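Side-chain contacts in bacterial leucyl aminopeptidase (Legionella pneumophila, PDB 6ESL), which probably removes N-terminal residues from peptides as a secreted zinc aminopeptidase of family M28, serving, redundantly with an acyltransferase, nutrient acquisition during infection of amoebas: residues V129-N132 and I133-L137; K150-G153 and V154-A157. All coordinates share one frame; numbering follows the deposited sequence.

Interaction 1: V129-N132 and I133-L137; sequences VSDN and IWQTL
Asp131 and Gln135, one helical turn apart near the start of helix 130-142, lay their side chains obliquely across one another, with the carboxylate and amide planes turned 44° apart. With CG of Asp131 turned away from the backbone N, the carboxylate is carried toward the following turn. Gln135 meets it through a chain bent at chi2 (-60°): its CG comes 3.4 Å from Asp131 OD2, and its NE2 points at Asp131 OD1 across 3.5 Å. That bond is straight (174°) but long, hence weak. Below it runs a firmer backbone bond, Gln135 N to Asp131 O at 2.9 Å.

On another face Ile133 CB sits 3.3 Å from Ser130 O, while its side chain packs against Thr377 and Ser380 of helix 373-391. Asn132 ND2 bonds to Glu232 of helix 220-239, and the backbone O of Asn132 receives Thr136 N at 2.9 Å. Ser130 OG pairs with Thr377 OG1.

The chemistry thus divides by side: a loose, exposed i to i+4 amide-carboxylate pair adds little to the backbone bonds, whereas the hydrogen bonds of Ser130 and Asn132 tie the helix start to two neighbouring helices. The negative carboxylate in the first turn would probably also interact favourably with the helix dipole.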
loop_
_atom_site.group_PDB
_atom_site.type_symbol
_atom_site.label_atom_id
_atom_site.label_comp_id
_atom_site.label_asym_id
_atom_site.label_seq_id
_atom_site.Cartn_x
_atom_site.Cartn_y
_atom_site.Cartn_z
ATOM N N VAL B 129 -24.176 18.836 -5.097
ATOM C CA VAL B 129 -25.037 19.134 -6.231
ATOM C C VAL B 129 -24.187 18.982 -7.460
ATOM O O VAL B 129 -23.237 19.771 -7.683
ATOM C CB VAL B 129 -25.633 20.564 -6.186
ATOM C CG1 VAL B 129 -26.517 20.874 -7.381
ATOM C CG2 VAL B 129 -26.408 20.757 -4.908
ATOM N N SER B 130 -24.541 17.967 -8.263
ATOM C CA SER B 130 -23.810 17.614 -9.487
ATOM C C SER B 130 -23.759 18.762 -10.438
ATOM O O SER B 130 -22.691 19.080 -11.055
ATOM C CB SER B 130 -24.433 16.369 -10.159
ATOM O OG SER B 130 -24.104 15.290 -9.289
ATOM N N ASP B 131 -24.907 19.416 -10.573
ATOM C CA ASP B 131 -24.988 20.528 -11.463
ATOM C C ASP B 131 -23.954 21.664 -11.194
ATOM O O ASP B 131 -23.498 22.281 -12.141
ATOM C CB ASP B 131 -26.446 21.131 -11.590
ATOM C CG ASP B 131 -26.462 22.188 -12.655
ATOM O OD1 ASP B 131 -26.243 21.823 -13.856
ATOM O OD2 ASP B 131 -26.510 23.414 -12.281
ATOM N N ASN B 132 -23.600 21.889 -9.938
ATOM C CA ASN B 132 -22.655 22.951 -9.559
ATOM C C ASN B 132 -21.283 22.592 -10.141
ATOM O O ASN B 132 -20.557 23.473 -10.697
ATOM C CB ASN B 132 -22.533 23.015 -8.016
ATOM C CG ASN B 132 -23.703 23.680 -7.355
ATOM O OD1 ASN B 132 -24.515 24.284 -8.054
ATOM N ND2 ASN B 132 -23.777 23.644 -6.022
ATOM N N ILE B 133 -20.967 21.289 -10.091
ATOM C CA ILE B 133 -19.706 20.812 -10.610
ATOM C C ILE B 133 -19.641 21.130 -12.110
ATOM O O ILE B 133 -18.659 21.691 -12.631
ATOM C CB ILE B 133 -19.468 19.261 -10.330
ATOM C CG1 ILE B 133 -19.309 19.029 -8.841
ATOM C CG2 ILE B 133 -18.169 18.839 -11.043
ATOM C CD1 ILE B 133 -19.495 17.595 -8.408
ATOM N N TRP B 134 -20.689 20.768 -12.819
ATOM C CA TRP B 134 -20.778 20.945 -14.259
ATOM C C TRP B 134 -20.700 22.459 -14.625
ATOM O O TRP B 134 -20.050 22.842 -15.609
ATOM C CB TRP B 134 -22.130 20.321 -14.782
ATOM C CG TRP B 134 -22.207 20.244 -16.261
ATOM C CD1 TRP B 134 -22.922 21.078 -17.080
ATOM C CD2 TRP B 134 -21.539 19.295 -17.128
ATOM N NE1 TRP B 134 -22.732 20.700 -18.400
ATOM C CE2 TRP B 134 -21.914 19.603 -18.455
ATOM C CE3 TRP B 134 -20.659 18.185 -16.901
ATOM C CZ2 TRP B 134 -21.429 18.890 -19.575
ATOM C CZ3 TRP B 134 -20.195 17.459 -17.999
ATOM C CH2 TRP B 134 -20.583 17.819 -19.334
ATOM N N GLN B 135 -21.349 23.308 -13.818
ATOM C CA GLN B 135 -21.321 24.769 -14.024
ATOM C C GLN B 135 -19.915 25.373 -13.846
ATOM O O GLN B 135 -19.471 26.178 -14.665
ATOM C CB GLN B 135 -22.312 25.461 -13.085
ATOM C CG GLN B 135 -23.768 25.134 -13.372
ATOM C CD GLN B 135 -24.191 25.538 -14.771
ATOM O OE1 GLN B 135 -23.804 26.596 -15.268
ATOM N NE2 GLN B 135 -24.990 24.695 -15.414
ATOM N N THR B 136 -19.227 24.976 -12.777
ATOM C CA THR B 136 -17.824 25.365 -12.536
ATOM C C THR B 136 -16.928 24.960 -13.685
ATOM O O THR B 136 -16.084 25.726 -14.181
ATOM C CB THR B 136 -17.343 24.780 -11.214
ATOM O OG1 THR B 136 -18.135 25.318 -10.159
ATOM C CG2 THR B 136 -15.879 25.119 -10.953
ATOM N N LEU B 137 -17.102 23.741 -14.137
ATOM C CA LEU B 137 -16.333 23.174 -15.264
ATOM C C LEU B 137 -16.619 23.922 -16.589
ATOM O O LEU B 137 -15.721 24.182 -17.430
ATOM C CB LEU B 137 -16.622 21.704 -15.373
ATOM C CG LEU B 137 -15.718 20.971 -16.365
ATOM C CD1 LEU B 137 -14.244 21.126 -16.152
ATOM C CD2 LEU B 137 -16.054 19.513 -16.280
#

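Interaction 2: K150-G153 and V154-A157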
loop_
_atom_site.group_PDB
_atom_site.type_symbol
_atom_site.label_atom_id
_atom_site.label_comp_id
_atom_site.label_asym_id
_atom_site.label_seq_id
_atom_site.Cartn_x
_atom_site.Cartn_y
_atom_site.Cartn_z
ATOM N N LYS B 150 0.280 32.869 -18.614
ATOM C CA LYS B 150 -0.701 33.712 -19.327
ATOM C C LYS B 150 -1.702 34.441 -18.470
ATOM O O LYS B 150 -2.067 34.016 -17.388
ATOM C CB LYS B 150 -1.474 32.869 -20.330
ATOM C CG LYS B 150 -0.550 32.110 -21.291
ATOM C CD LYS B 150 0.149 33.111 -22.218
ATOM C CE LYS B 150 0.386 32.513 -23.575
ATOM N NZ LYS B 150 1.545 31.683 -23.526
ATOM N N ASP B 151 -2.222 35.556 -19.025
ATOM C CA ASP B 151 -3.273 36.325 -18.326
ATOM C C ASP B 151 -4.503 35.513 -18.017
ATOM O O ASP B 151 -5.053 35.615 -16.925
ATOM C CB ASP B 151 -3.624 37.631 -19.078
ATOM C CG ASP B 151 -2.497 38.640 -19.046
ATOM O OD1 ASP B 151 -1.682 38.643 -18.088
ATOM O OD2 ASP B 151 -2.438 39.478 -19.982
ATOM N N THR B 152 -4.885 34.634 -18.910
ATOM C CA THR B 152 -5.989 33.698 -18.636
ATOM C C THR B 152 -5.749 32.793 -17.442
ATOM O O THR B 152 -6.702 32.490 -16.730
ATOM C CB THR B 152 -6.388 32.864 -19.898
ATOM O OG1 THR B 152 -5.242 32.243 -20.437
ATOM C CG2 THR B 152 -6.945 33.862 -20.993
ATOM N N GLY B 153 -4.469 32.418 -17.228
ATOM C CA GLY B 153 -3.979 31.642 -16.040
ATOM C C GLY B 153 -4.188 32.472 -14.798
ATOM O O GLY B 153 -4.610 31.972 -13.736
ATOM N N VAL B 154 -3.915 33.763 -14.940
ATOM C CA VAL B 154 -4.070 34.656 -13.822
ATOM C C VAL B 154 -5.547 34.854 -13.512
ATOM O O VAL B 154 -5.932 34.758 -12.344
ATOM C CB VAL B 154 -3.349 36.059 -14.082
ATOM C CG1 VAL B 154 -3.643 37.134 -13.021
ATOM C CG2 VAL B 154 -1.838 35.833 -14.197
ATOM N N GLU B 155 -6.336 35.151 -14.540
ATOM C CA GLU B 155 -7.797 35.334 -14.361
ATOM C C GLU B 155 -8.428 34.081 -13.675
ATOM O O GLU B 155 -9.354 34.195 -12.861
ATOM C CB GLU B 155 -8.494 35.560 -15.718
ATOM C CG GLU B 155 -8.202 36.890 -16.460
ATOM C CD GLU B 155 -8.558 36.813 -17.989
ATOM O OE1 GLU B 155 -9.408 35.959 -18.414
ATOM O OE2 GLU B 155 -7.991 37.632 -18.810
ATOM N N THR B 156 -7.922 32.853 -14.011
ATOM C CA THR B 156 -8.480 31.664 -13.421
ATOM C C THR B 156 -8.298 31.718 -11.927
ATOM O O THR B 156 -9.205 31.442 -11.162
ATOM C CB THR B 156 -7.757 30.375 -13.981
ATOM O OG1 THR B 156 -7.948 30.294 -15.394
ATOM C CG2 THR B 156 -8.249 29.073 -13.325
ATOM N N ALA B 157 -7.074 32.025 -11.491
ATOM C CA ALA B 157 -6.795 32.058 -10.066
ATOM C C ALA B 157 -7.682 33.100 -9.298
ATOM O O ALA B 157 -8.206 32.835 -8.181
ATOM C CB ALA B 157 -5.319 32.416 -9.859
#
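In Thr156 a chi1 of -61° sets OG1 beside the residue's own backbone N and swings it back over the preceding turn, where it donates to Thr152 O at 2.9 Å. Thr156 N reaches that same oxygen at 3.0 Å, and the two donors arrive from opposite faces of the carbonyl plane: the amide is tilted 33° from it, the hydroxyl 25°. One carbonyl is thereby gripped twice by a single residue, and the buried hydroxyl has an acceptor inside its own helix. Thr152 turns differently, its OG1 lying between the backbone N and the carbonyl carbon; this hydroxyl bonds to Asn145 O, and CG2 is left beside the backbone N.

Glu155 continues extended past CG, running back along the helix surface. Its OE1 comes within 4.1 Å of Thr152 CG2, a loose contact in which the two side chains cross at a slant. Underneath, Glu155 N meets Asp151 O at 2.7 Å in a nearly straight bond. The carboxylates of Asp151 and Glu155 stay apart, Asp151 OD2 to Glu155 OE2 being 6.0 Å, so any repulsion between them is probably modest. Val154 puts CB 3.3 Å from Asp151 O and CG2 3.7 Å from Lys150 O, so that this methyl lies close to the carbonyl of the N-cap residue.

These turns open helix 151-170, with Lys150 as N-cap residue and salt-bridged to Asp214. Gly153 O accepts from Gln188 NE2, at the start of strand 188-195, while Val154 touches Lys187 just before that strand. Thr156 packs on Arg146 in the loop after helix 130-142, and Ala157 lies against Met210, directly following strand 203-209.

Overall arrangement
Interactions 1 and 2 occupy the first turns of two consecutive helices, 130-142 and 151-170, on the same side of the chain's centre. Their centres are 21 Å apart and their nearest atoms about 9 Å, so they do not touch. A weak hydrogen bond between Lys163, further along helix 151-170, and Thr136 nevertheless joins the two helices. Interaction 1 faces helices 220-239 and 373-391; interaction 2 borders strands 188-195 and 203-209. The latter strand ends at the zinc ligand His209, beside Met210, and the Thr156 side chain is about 13 Å from a zinc ion. At that distance interaction 2 does not touch the metal site, whose protein ligands are His209, Asp222, Glu257 and Asp284.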